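Local coordinates for protein amine Dehydrogenase (Pseudomonas putida, PDB 1JMX) that probably carries electrons through two c-type hemes as the heme-bearing subunit of an amine-oxidising enzyme, at residues 109-120 / 153-162; 119-127 / 143-151. One frame throughout, in Å; residues are numbered along the deposited sequence.

Interaction 1: 109-120 / 153-162. With HEC (heme c), chain E.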
loop_
_atom_site.group_PDB
_atom_site.type_symbol
_atom_site.label_atom_id
_atom_site.label_comp_id
_atom_site.label_asym_id
_atom_site.label_seq_id
_atom_site.Cartn_x
_atom_site.Cartn_y
_atom_site.Cartn_z
ATOM N N VAL A 109 12.800 4.607 4.576
ATOM C CA VAL A 109 13.544 4.399 5.806
ATOM C C VAL A 109 15.015 4.773 5.596
ATOM O O VAL A 109 15.591 5.511 6.392
ATOM C CB VAL A 109 13.460 2.915 6.236
ATOM C CG1 VAL A 109 14.270 2.669 7.492
ATOM C CG2 VAL A 109 12.015 2.507 6.436
ATOM N N ALA A 110 15.605 4.262 4.515
ATOM C CA ALA A 110 17.007 4.503 4.176
ATOM C C ALA A 110 17.327 5.952 3.806
ATOM O O ALA A 110 18.489 6.348 3.799
ATOM C CB ALA A 110 17.440 3.566 3.062
ATOM N N LEU A 111 16.301 6.742 3.505
ATOM C CA LEU A 111 16.499 8.146 3.161
ATOM C C LEU A 111 16.442 9.050 4.393
ATOM O O LEU A 111 16.183 10.249 4.293
ATOM C CB LEU A 111 15.497 8.597 2.092
ATOM C CG LEU A 111 15.835 8.122 0.679
ATOM C CD1 LEU A 111 14.665 8.346 -0.247
ATOM C CD2 LEU A 111 17.081 8.837 0.173
ATOM N N GLN A 112 16.686 8.451 5.556
ATOM C CA GLN A 112 16.701 9.166 6.828
ATOM C C GLN A 112 17.865 8.698 7.703
ATOM O O GLN A 112 18.335 7.569 7.588
ATOM C CB GLN A 112 15.373 8.990 7.581
ATOM C CG GLN A 112 14.174 9.630 6.895
ATOM C CD GLN A 112 13.022 9.894 7.840
ATOM O OE1 GLN A 112 13.201 9.940 9.055
ATOM N NE2 GLN A 112 11.834 10.092 7.285
ATOM N N ARG A 113 18.356 9.604 8.538
ATOM C CA ARG A 113 19.453 9.320 9.455
ATOM C C ARG A 113 19.004 9.747 10.859
ATOM O O ARG A 113 18.578 10.881 11.064
ATOM C CB ARG A 113 20.711 10.078 9.018
ATOM C CG ARG A 113 21.341 9.563 7.728
ATOM C CD ARG A 113 21.729 8.108 7.883
ATOM N NE ARG A 113 22.383 7.548 6.705
ATOM C CZ ARG A 113 21.749 7.130 5.610
ATOM N NH1 ARG A 113 20.425 7.216 5.524
ATOM N NH2 ARG A 113 22.436 6.581 4.615
ATOM N N ARG A 114 19.055 8.824 11.813
ATOM C CA ARG A 114 18.609 9.113 13.179
ATOM C C ARG A 114 19.372 8.333 14.235
ATOM O O ARG A 114 19.915 7.265 13.954
ATOM C CB ARG A 114 17.143 8.700 13.358
ATOM C CG ARG A 114 16.143 9.259 12.389
ATOM C CD ARG A 114 14.820 8.576 12.625
ATOM N NE ARG A 114 13.749 9.130 11.817
ATOM C CZ ARG A 114 12.518 9.341 12.262
ATOM N NH1 ARG A 114 12.201 9.052 13.516
ATOM N NH2 ARG A 114 11.592 9.803 11.440
ATOM N N PRO A 115 19.448 8.877 15.467
ATOM C CA PRO A 115 20.149 8.155 16.531
ATOM C C PRO A 115 19.154 7.091 17.016
ATOM O O PRO A 115 17.962 7.166 16.693
ATOM C CB PRO A 115 20.406 9.246 17.579
ATOM C CG PRO A 115 19.249 10.163 17.410
ATOM C CD PRO A 115 19.107 10.248 15.900
ATOM N N ALA A 116 19.628 6.107 17.774
ATOM C CA ALA A 116 18.765 5.028 18.255
ATOM C C ALA A 116 17.463 5.446 18.941
ATOM O O ALA A 116 16.430 4.820 18.716
ATOM C CB ALA A 116 19.548 4.077 19.148
ATOM N N LYS A 117 17.500 6.496 19.763
ATOM C CA LYS A 117 16.295 6.948 20.469
ATOM C C LYS A 117 15.223 7.487 19.533
ATOM O O LYS A 117 14.027 7.352 19.809
ATOM C CB LYS A 117 16.647 7.986 21.540
ATOM C CG LYS A 117 15.441 8.622 22.263
ATOM C CD LYS A 117 14.520 7.591 22.947
ATOM C CE LYS A 117 15.241 6.785 24.030
ATOM N NZ LYS A 117 14.329 5.849 24.785
ATOM N N GLU A 118 15.649 8.109 18.438
ATOM C CA GLU A 118 14.715 8.650 17.458
ATOM C C GLU A 118 14.111 7.516 16.626
ATOM O O GLU A 118 13.001 7.648 16.113
ATOM C CB GLU A 118 15.400 9.688 16.570
ATOM C CG GLU A 118 15.926 10.896 17.340
ATOM C CD GLU A 118 14.822 11.686 18.013
ATOM O OE1 GLU A 118 13.854 12.031 17.325
ATOM O OE2 GLU A 118 14.915 11.972 19.223
ATOM N N TRP A 119 14.844 6.408 16.501
ATOM C CA TRP A 119 14.357 5.235 15.780
ATOM C C TRP A 119 13.383 4.513 16.709
ATOM O O TRP A 119 12.412 3.913 16.250
ATOM C CB TRP A 119 15.503 4.278 15.389
ATOM C CG TRP A 119 16.280 4.661 14.148
ATOM C CD1 TRP A 119 17.628 4.862 14.062
ATOM C CD2 TRP A 119 15.760 4.864 12.821
ATOM N NE1 TRP A 119 17.982 5.174 12.769
ATOM C CE2 TRP A 119 16.859 5.187 11.986
ATOM C CE3 TRP A 119 14.478 4.807 12.255
ATOM C CZ2 TRP A 119 16.714 5.453 10.618
ATOM C CZ3 TRP A 119 14.334 5.073 10.886
ATOM C CH2 TRP A 119 15.450 5.393 10.089
ATOM N N GLU A 120 13.653 4.577 18.017
ATOM C CA GLU A 120 12.788 3.956 19.020
ATOM C C GLU A 120 11.454 4.718 19.114
ATOM O O GLU A 120 10.392 4.105 19.236
ATOM C CB GLU A 120 13.464 3.933 20.388
ATOM C CG GLU A 120 12.652 3.186 21.429
ATOM C CD GLU A 120 13.077 3.491 22.857
ATOM O OE1 GLU A 120 12.220 3.931 23.658
ATOM O OE2 GLU A 120 14.261 3.294 23.183
ATOM N N VAL A 153 15.641 -1.533 15.992
ATOM C CA VAL A 153 16.096 -0.192 16.368
ATOM C C VAL A 153 17.628 -0.066 16.360
ATOM O O VAL A 153 18.160 0.869 15.775
ATOM C CB VAL A 153 15.486 0.278 17.724
ATOM C CG1 VAL A 153 16.163 1.554 18.202
ATOM C CG2 VAL A 153 13.989 0.508 17.565
ATOM N N PRO A 154 18.351 -1.012 16.999
ATOM C CA PRO A 154 19.819 -0.985 17.042
ATOM C C PRO A 154 20.470 -1.161 15.660
ATOM O O PRO A 154 21.563 -0.662 15.415
ATOM C CB PRO A 154 20.150 -2.163 17.951
ATOM C CG PRO A 154 18.974 -2.243 18.843
ATOM C CD PRO A 154 17.841 -2.072 17.887
ATOM N N ASP A 155 19.804 -1.900 14.776
ATOM C CA ASP A 155 20.310 -2.130 13.426
ATOM C C ASP A 155 20.118 -0.850 12.618
ATOM O O ASP A 155 21.030 -0.402 11.932
ATOM C CB ASP A 155 19.564 -3.308 12.767
ATOM C CG ASP A 155 20.154 -3.708 11.415
ATOM O OD1 ASP A 155 19.391 -3.793 10.421
ATOM O OD2 ASP A 155 21.382 -3.955 11.348
ATOM N N LEU A 156 18.935 -0.249 12.742
ATOM C CA LEU A 156 18.604 0.983 12.038
ATOM C C LEU A 156 19.560 2.096 12.451
ATOM O O LEU A 156 19.947 2.921 11.629
ATOM C CB LEU A 156 17.166 1.415 12.351
ATOM C CG LEU A 156 15.949 0.680 11.791
ATOM C CD1 LEU A 156 14.688 1.204 12.450
ATOM C CD2 LEU A 156 15.871 0.865 10.289
ATOM N N ALA A 157 19.937 2.109 13.728
ATOM C CA ALA A 157 20.843 3.120 14.259
ATOM C C ALA A 157 22.269 2.940 13.754
ATOM O O ALA A 157 22.999 3.907 13.573
ATOM C CB ALA A 157 20.820 3.101 15.776
ATOM N N LYS A 158 22.673 1.697 13.543
ATOM C CA LYS A 158 24.015 1.415 13.051
ATOM C C LYS A 158 24.124 1.668 11.538
ATOM O O LYS A 158 25.127 2.206 11.051
ATOM C CB LYS A 158 24.394 -0.029 13.384
ATOM C CG LYS A 158 25.801 -0.411 12.959
ATOM C CD LYS A 158 26.184 -1.814 13.433
ATOM C CE LYS A 158 26.554 -1.811 14.912
ATOM N NZ LYS A 158 27.157 -3.117 15.356
ATOM N N ARG A 159 23.077 1.292 10.809
ATOM C CA ARG A 159 23.042 1.464 9.365
ATOM C C ARG A 159 22.770 2.907 8.942
ATOM O O ARG A 159 23.370 3.403 7.986
ATOM C CB ARG A 159 21.984 0.540 8.739
ATOM C CG ARG A 159 22.118 -0.931 9.129
ATOM C CD ARG A 159 21.515 -1.885 8.092
ATOM N NE ARG A 159 20.126 -1.596 7.719
ATOM C CZ ARG A 159 19.543 -2.046 6.600
ATOM N NH1 ARG A 159 20.223 -2.806 5.748
ATOM N NH2 ARG A 159 18.288 -1.710 6.299
ATOM N N TYR A 160 21.874 3.576 9.665
ATOM C CA TYR A 160 21.500 4.951 9.345
ATOM C C TYR A 160 21.593 5.880 10.549
ATOM O O TYR A 160 20.574 6.378 11.016
ATOM C CB TYR A 160 20.066 4.984 8.817
ATOM C CG TYR A 160 19.753 3.944 7.776
ATOM C CD1 TYR A 160 18.695 3.056 7.960
ATOM C CD2 TYR A 160 20.499 3.853 6.598
ATOM C CE1 TYR A 160 18.381 2.103 6.998
ATOM C CE2 TYR A 160 20.197 2.907 5.621
ATOM C CZ TYR A 160 19.134 2.034 5.824
ATOM O OH TYR A 160 18.799 1.106 4.854
ATOM N N PRO A 161 22.818 6.157 11.033
ATOM C CA PRO A 161 23.086 7.024 12.186
ATOM C C PRO A 161 22.988 8.510 11.894
ATOM O O PRO A 161 23.236 8.949 10.774
ATOM C CB PRO A 161 24.514 6.645 12.554
ATOM C CG PRO A 161 25.131 6.425 11.220
ATOM C CD PRO A 161 24.080 5.616 10.497
ATOM N N LEU A 162 22.668 9.285 12.923
ATOM C CA LEU A 162 22.549 10.733 12.804
ATOM C C LEU A 162 23.893 11.319 12.374
ATOM O O LEU A 162 23.961 12.154 11.479
ATOM C CB LEU A 162 22.122 11.327 14.147
ATOM C CG LEU A 162 21.312 12.625 14.177
ATOM C CD1 LEU A 162 22.189 13.801 14.516
ATOM C CD2 LEU A 162 20.572 12.835 12.869
HETATM FE FE HEC E . 6.558 3.535 8.458
HETATM C CHA HEC E . 5.920 6.746 7.789
HETATM C CHB HEC E . 9.769 4.356 9.103
HETATM C CHC HEC E . 7.194 0.321 9.314
HETATM C CHD HEC E . 3.282 2.740 7.828
HETATM N NA HEC E . 7.615 5.180 8.424
HETATM C C1A HEC E . 7.198 6.434 8.117
HETATM C C2A HEC E . 8.265 7.391 8.197
HETATM C C3A HEC E . 9.353 6.710 8.552
HETATM C C4A HEC E . 8.944 5.342 8.708
HETATM C CMA HEC E . 10.745 7.275 8.773
HETATM C CAA HEC E . 8.137 8.876 7.941
HETATM C CBA HEC E . 8.367 9.523 9.305
HETATM C CGA HEC E . 8.269 11.026 9.369
HETATM O O1A HEC E . 8.006 11.687 8.378
HETATM O O2A HEC E . 8.452 11.549 10.447
HETATM N NB HEC E . 8.128 2.554 9.064
HETATM C C1B HEC E . 9.413 3.049 9.290
HETATM C C2B HEC E . 10.328 2.070 9.770
HETATM C C3B HEC E . 9.602 0.920 9.864
HETATM C C4B HEC E . 8.242 1.219 9.399
HETATM C CMB HEC E . 11.811 2.295 10.129
HETATM C CAB HEC E . 10.184 -0.387 10.383
HETATM C CBB HEC E . 9.765 -0.778 11.803
HETATM N NC HEC E . 5.475 1.882 8.523
HETATM C C1C HEC E . 5.904 0.626 8.894
HETATM C C2C HEC E . 4.851 -0.343 8.808
HETATM C C3C HEC E . 3.766 0.311 8.384
HETATM C C4C HEC E . 4.138 1.711 8.220
HETATM C CMC HEC E . 4.987 -1.830 9.142
HETATM C CAC HEC E . 2.474 -0.388 8.018
HETATM C CBC HEC E . 1.404 -0.628 9.065
HETATM N ND HEC E . 4.942 4.523 7.929
HETATM C C1D HEC E . 3.658 4.068 7.706
HETATM C C2D HEC E . 2.756 5.165 7.344
HETATM C C3D HEC E . 3.563 6.286 7.357
HETATM C C4D HEC E . 4.862 5.860 7.700
HETATM C CMD HEC E . 1.266 5.054 7.032
HETATM C CAD HEC E . 3.267 7.766 7.084
HETATM C CBD HEC E . 1.889 8.129 6.642
HETATM C CGD HEC E . 1.811 8.206 5.154
HETATM O O1D HEC E . 2.632 7.547 4.477
HETATM O O2D HEC E . 0.927 8.926 4.638
#

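Interaction 2: 119-127 / 143-151. With HEC (heme c), chain E.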
loop_
_atom_site.group_PDB
_atom_site.type_symbol
_atom_site.label_atom_id
_atom_site.label_comp_id
_atom_site.label_asym_id
_atom_site.label_seq_id
_atom_site.Cartn_x
_atom_site.Cartn_y
_atom_site.Cartn_z
ATOM N N TRP A 119 14.844 6.408 16.501
ATOM C CA TRP A 119 14.357 5.235 15.780
ATOM C C TRP A 119 13.383 4.513 16.709
ATOM O O TRP A 119 12.412 3.913 16.250
ATOM C CB TRP A 119 15.503 4.278 15.389
ATOM C CG TRP A 119 16.280 4.661 14.148
ATOM C CD1 TRP A 119 17.628 4.862 14.062
ATOM C CD2 TRP A 119 15.760 4.864 12.821
ATOM N NE1 TRP A 119 17.982 5.174 12.769
ATOM C CE2 TRP A 119 16.859 5.187 11.986
ATOM C CE3 TRP A 119 14.478 4.807 12.255
ATOM C CZ2 TRP A 119 16.714 5.453 10.618
ATOM C CZ3 TRP A 119 14.334 5.073 10.886
ATOM C CH2 TRP A 119 15.450 5.393 10.089
ATOM N N GLU A 120 13.653 4.577 18.017
ATOM C CA GLU A 120 12.788 3.956 19.020
ATOM C C GLU A 120 11.454 4.718 19.114
ATOM O O GLU A 120 10.392 4.105 19.236
ATOM C CB GLU A 120 13.464 3.933 20.388
ATOM C CG GLU A 120 12.652 3.186 21.429
ATOM C CD GLU A 120 13.077 3.491 22.857
ATOM O OE1 GLU A 120 12.220 3.931 23.658
ATOM O OE2 GLU A 120 14.261 3.294 23.183
ATOM N N HIS A 121 11.518 6.049 19.054
ATOM C CA HIS A 121 10.316 6.884 19.098
ATOM C C HIS A 121 9.479 6.594 17.860
ATOM O O HIS A 121 8.249 6.593 17.923
ATOM C CB HIS A 121 10.664 8.373 19.092
ATOM C CG HIS A 121 11.093 8.911 20.419
ATOM N ND1 HIS A 121 10.560 8.470 21.612
ATOM C CD2 HIS A 121 11.983 9.881 20.741
ATOM C CE1 HIS A 121 11.102 9.142 22.611
ATOM N NE2 HIS A 121 11.968 10.005 22.108
ATOM N N LEU A 122 10.156 6.374 16.732
ATOM C CA LEU A 122 9.476 6.074 15.481
ATOM C C LEU A 122 8.679 4.778 15.582
ATOM O O LEU A 122 7.532 4.736 15.155
ATOM C CB LEU A 122 10.463 6.011 14.322
ATOM C CG LEU A 122 9.891 5.606 12.965
ATOM C CD1 LEU A 122 10.568 6.381 11.879
ATOM C CD2 LEU A 122 10.078 4.114 12.754
ATOM N N VAL A 123 9.270 3.735 16.163
ATOM C CA VAL A 123 8.570 2.458 16.321
ATOM C C VAL A 123 7.304 2.611 17.180
ATOM O O VAL A 123 6.247 2.084 16.832
ATOM C CB VAL A 123 9.480 1.376 16.932
ATOM C CG1 VAL A 123 8.688 0.109 17.195
ATOM C CG2 VAL A 123 10.625 1.072 15.991
ATOM N N ASN A 124 7.410 3.350 18.285
ATOM C CA ASN A 124 6.271 3.585 19.173
ATOM C C ASN A 124 5.165 4.350 18.468
ATOM O O ASN A 124 3.991 4.082 18.691
ATOM C CB ASN A 124 6.709 4.332 20.438
ATOM C CG ASN A 124 7.365 3.421 21.449
ATOM O OD1 ASN A 124 6.691 2.704 22.176
ATOM N ND2 ASN A 124 8.684 3.431 21.484
ATOM N N PHE A 125 5.543 5.304 17.621
ATOM C CA PHE A 125 4.567 6.081 16.866
ATOM C C PHE A 125 3.771 5.194 15.913
ATOM O O PHE A 125 2.575 5.378 15.756
ATOM C CB PHE A 125 5.238 7.201 16.062
ATOM C CG PHE A 125 4.391 7.721 14.921
ATOM C CD1 PHE A 125 4.674 7.357 13.603
ATOM C CD2 PHE A 125 3.278 8.521 15.165
ATOM C CE1 PHE A 125 3.862 7.775 12.563
ATOM C CE2 PHE A 125 2.459 8.944 14.125
ATOM C CZ PHE A 125 2.752 8.569 12.823
ATOM N N HIS A 126 4.446 4.263 15.247
ATOM C CA HIS A 126 3.781 3.368 14.310
ATOM C C HIS A 126 2.712 2.521 14.974
ATOM O O HIS A 126 1.551 2.561 14.572
ATOM C CB HIS A 126 4.799 2.472 13.604
ATOM C CG HIS A 126 5.506 3.150 12.478
ATOM N ND1 HIS A 126 6.568 4.012 12.636
ATOM C CD2 HIS A 126 5.249 3.125 11.150
ATOM C CE1 HIS A 126 6.904 4.474 11.441
ATOM N NE2 HIS A 126 6.131 3.960 10.512
ATOM N N LEU A 127 3.107 1.762 15.993
ATOM C CA LEU A 127 2.172 0.903 16.712
ATOM C C LEU A 127 1.122 1.739 17.453
ATOM O O LEU A 127 0.013 1.275 17.683
ATOM C CB LEU A 127 2.919 0.001 17.704
ATOM C CG LEU A 127 2.466 -1.455 17.869
ATOM C CD1 LEU A 127 3.016 -1.986 19.166
ATOM C CD2 LEU A 127 0.959 -1.602 17.849
ATOM N N ASP A 143 6.625 -11.704 17.885
ATOM C CA ASP A 143 6.457 -10.690 18.921
ATOM C C ASP A 143 7.006 -9.426 18.259
ATOM O O ASP A 143 8.180 -9.091 18.410
ATOM C CB ASP A 143 7.283 -11.040 20.162
ATOM C CG ASP A 143 6.811 -12.303 20.842
ATOM O OD1 ASP A 143 5.602 -12.604 20.780
ATOM O OD2 ASP A 143 7.649 -13.002 21.448
ATOM N N TRP A 144 6.152 -8.759 17.493
ATOM C CA TRP A 144 6.543 -7.572 16.747
ATOM C C TRP A 144 7.237 -6.451 17.512
ATOM O O TRP A 144 8.318 -6.022 17.119
ATOM C CB TRP A 144 5.352 -7.013 15.966
ATOM C CG TRP A 144 5.784 -6.112 14.860
ATOM C CD1 TRP A 144 6.108 -6.479 13.592
ATOM C CD2 TRP A 144 6.026 -4.702 14.946
ATOM N NE1 TRP A 144 6.550 -5.393 12.882
ATOM C CE2 TRP A 144 6.511 -4.287 13.689
ATOM C CE3 TRP A 144 5.883 -3.750 15.964
ATOM C CZ2 TRP A 144 6.857 -2.958 13.420
ATOM C CZ3 TRP A 144 6.224 -2.429 15.696
ATOM C CH2 TRP A 144 6.706 -2.046 14.434
ATOM N N LEU A 145 6.624 -5.975 18.591
ATOM C CA LEU A 145 7.210 -4.878 19.361
ATOM C C LEU A 145 8.616 -5.172 19.927
ATOM O O LEU A 145 9.546 -4.396 19.687
ATOM C CB LEU A 145 6.228 -4.388 20.436
ATOM C CG LEU A 145 6.539 -3.095 21.194
ATOM C CD1 LEU A 145 6.820 -1.946 20.222
ATOM C CD2 LEU A 145 5.365 -2.776 22.105
ATOM N N PRO A 146 8.797 -6.294 20.660
ATOM C CA PRO A 146 10.112 -6.647 21.223
ATOM C C PRO A 146 11.215 -6.762 20.154
ATOM O O PRO A 146 12.336 -6.287 20.343
ATOM C CB PRO A 146 9.840 -7.999 21.875
ATOM C CG PRO A 146 8.442 -7.848 22.345
ATOM C CD PRO A 146 7.766 -7.224 21.154
ATOM N N ILE A 147 10.883 -7.404 19.041
ATOM C CA ILE A 147 11.803 -7.593 17.923
ATOM C C ILE A 147 12.178 -6.237 17.318
ATOM O O ILE A 147 13.348 -5.967 17.035
ATOM C CB ILE A 147 11.143 -8.500 16.829
ATOM C CG1 ILE A 147 11.075 -9.952 17.311
ATOM C CG2 ILE A 147 11.883 -8.412 15.512
ATOM C CD1 ILE A 147 10.221 -10.836 16.434
ATOM N N ALA A 148 11.181 -5.377 17.143
ATOM C CA ALA A 148 11.401 -4.062 16.554
ATOM C C ALA A 148 12.270 -3.164 17.436
ATOM O O ALA A 148 13.126 -2.440 16.937
ATOM C CB ALA A 148 10.064 -3.396 16.254
ATOM N N LEU A 149 12.074 -3.245 18.747
ATOM C CA LEU A 149 12.835 -2.430 19.685
ATOM C C LEU A 149 14.220 -2.987 19.998
ATOM O O LEU A 149 15.186 -2.234 20.083
ATOM C CB LEU A 149 12.054 -2.246 20.989
ATOM C CG LEU A 149 10.725 -1.481 20.935
ATOM C CD1 LEU A 149 10.034 -1.543 22.284
ATOM C CD2 LEU A 149 10.954 -0.037 20.507
ATOM N N GLN A 150 14.314 -4.304 20.152
ATOM C CA GLN A 150 15.578 -4.946 20.491
ATOM C C GLN A 150 16.482 -5.326 19.324
ATOM O O GLN A 150 17.701 -5.294 19.454
ATOM C CB GLN A 150 15.328 -6.169 21.370
ATOM C CG GLN A 150 14.799 -5.829 22.752
ATOM C CD GLN A 150 14.243 -7.040 23.476
ATOM O OE1 GLN A 150 13.151 -6.987 24.045
ATOM N NE2 GLN A 150 14.986 -8.146 23.450
ATOM N N GLN A 151 15.893 -5.705 18.196
ATOM C CA GLN A 151 16.676 -6.089 17.027
ATOM C C GLN A 151 16.767 -4.991 15.982
ATOM O O GLN A 151 17.860 -4.596 15.580
ATOM C CB GLN A 151 16.082 -7.328 16.356
ATOM C CG GLN A 151 16.810 -8.627 16.609
ATOM C CD GLN A 151 16.523 -9.200 17.974
ATOM O OE1 GLN A 151 17.441 -9.406 18.775
ATOM N NE2 GLN A 151 15.246 -9.467 18.255
HETATM FE FE HEC E . 6.558 3.535 8.458
HETATM C CHA HEC E . 5.920 6.746 7.789
HETATM C CHB HEC E . 9.769 4.356 9.103
HETATM C CHC HEC E . 7.194 0.321 9.314
HETATM C CHD HEC E . 3.282 2.740 7.828
HETATM N NA HEC E . 7.615 5.180 8.424
HETATM C C1A HEC E . 7.198 6.434 8.117
HETATM C C2A HEC E . 8.265 7.391 8.197
HETATM C C3A HEC E . 9.353 6.710 8.552
HETATM C C4A HEC E . 8.944 5.342 8.708
HETATM C CMA HEC E . 10.745 7.275 8.773
HETATM C CAA HEC E . 8.137 8.876 7.941
HETATM C CBA HEC E . 8.367 9.523 9.305
HETATM C CGA HEC E . 8.269 11.026 9.369
HETATM O O1A HEC E . 8.006 11.687 8.378
HETATM O O2A HEC E . 8.452 11.549 10.447
HETATM N NB HEC E . 8.128 2.554 9.064
HETATM C C1B HEC E . 9.413 3.049 9.290
HETATM C C2B HEC E . 10.328 2.070 9.770
HETATM C C3B HEC E . 9.602 0.920 9.864
HETATM C C4B HEC E . 8.242 1.219 9.399
HETATM C CMB HEC E . 11.811 2.295 10.129
HETATM C CAB HEC E . 10.184 -0.387 10.383
HETATM C CBB HEC E . 9.765 -0.778 11.803
HETATM N NC HEC E . 5.475 1.882 8.523
HETATM C C1C HEC E . 5.904 0.626 8.894
HETATM C C2C HEC E . 4.851 -0.343 8.808
HETATM C C3C HEC E . 3.766 0.311 8.384
HETATM C C4C HEC E . 4.138 1.711 8.220
HETATM C CMC HEC E . 4.987 -1.830 9.142
HETATM C CAC HEC E . 2.474 -0.388 8.018
HETATM C CBC HEC E . 1.404 -0.628 9.065
HETATM N ND HEC E . 4.942 4.523 7.929
HETATM C C1D HEC E . 3.658 4.068 7.706
HETATM C C2D HEC E . 2.756 5.165 7.344
HETATM C C3D HEC E . 3.563 6.286 7.357
HETATM C C4D HEC E . 4.862 5.860 7.700
HETATM C CMD HEC E . 1.266 5.054 7.032
HETATM C CAD HEC E . 3.267 7.766 7.084
HETATM C CBD HEC E . 1.889 8.129 6.642
HETATM C CGD HEC E . 1.811 8.206 5.154
HETATM O O1D HEC E . 2.632 7.547 4.477
HETATM O O2D HEC E . 0.927 8.926 4.638
#

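Interaction 1: 109-120 / 153-162
Trp119 and Leu156 meet at the centre of the apolar part: Leu156 CB stands 3.6 Å from the centroid of the indole five-membered ring, a CH-pi contact almost on the ring normal, while Arg114 CD covers the opposite face. A second CH-pi contact places Ala110 CA over one face of the Tyr160 ring. The Val109 and Leu156 side chains cross at about a right angle, CG1 of Val109 3.7 Å from CD2 of Leu156, and both reach the heme methyl CMB, as does Trp119 CZ3.

Among polar contacts, Tyr160 O takes a straight bond from Arg114 N (3.0 Å, 164° at the hydrogen) and a weak one from Trp119 NE1. Arg113 bends at chi2 (-59°), which brings one face of its guanidinium obliquely against Tyr160 CD2, and its NH1 donates both to Ala110 O (2.7 Å) and to Gln112 O. Arg114 NE and NH2 both grip Gln112 OE1, and its NH1 binds a propionate of the other heme.

Helix segments 116-120 and 153-159 meet at 132°, with Ala116 CB on Ala157 CB. Behind them, helix 94-100 touches Val109 and Leu156, and Arg113 pairs its backbone with Arg31 in the small sheet 31-32/112-113.

Interaction 2: 119-127 / 143-151
Val123 CG1 and Leu127 CG approach the Trp144 indole obliquely, while Ala148 CB lies over one face, 3.9 Å above the ring plane and toward its rim. Trp144 CZ2 reaches the heme vinyl-derived carbon CBB. The His126 imidazole stands on the heme, NE2 bound to the iron at 2.1 Å, with His104 as the other axial ligand. Heme C4B lies over one of its faces, and heme CHD and Leu122 C sit in plane at its edge. Away from the iron, ND1 gives a nearly straight bond to Leu122 O (2.8 Å, 171° at the hydrogen). That oxygen lies in the ring plane and also receives His126 N from the opposite face of its carbonyl. This second-shell bond, together with the iron, fixes the rotation of the ring and would probably make the imidazole a stronger donor to the metal.

Val123 is a knob in the hole formed by Trp144, Leu145, Ala148 and Leu149. Its CG1, anti to the backbone N (chi1 175°), does the touching, 3.8 Å from Trp144 CZ3. One turn on, the Leu127 and Leu145 side chains cross at about a right angle, CD1 of Leu127 3.8 Å from CD2 of Leu145, and at the other end Leu149 CD2 meets the aliphatic CG of Glu120.

Leu122 turns to the heme instead, CD2 lying 3.6 Å from both heme C2B and CMB. With an alanine in place of Leu122, a gap would probably open against the C2B-CMB edge of the porphyrin, while the backbone acceptor of ND1 stays in place.

Segments 119-127 and 144-151 run nearly antiparallel, at 163° and 10.0 Å between axes. Helix 94-100 touches Trp144 through Thr99, and another chain packs its Tyr120 and Val122 on Asn124 and Leu127.

Overall arrangement
Coming from the N terminus, the chain reaches helix 94-100, well into the heme-binding region, then helix 107-110, where the first segment of interaction 1 begins. It passes through strand 112-113 into helix 116-129, whose later turns supply one side of interaction 2. After the turn region, helix 144-159 comes back: its first half closes interaction 2, the shorter loop, and its second half with the residues after it closes interaction 1, the longer loop, with interaction 2 within it. The two share Trp119 and Glu120, and their centres lie about 12 Å apart. Together they zip one helical hairpin along its length, join it to strand 112-113, and wall one heme.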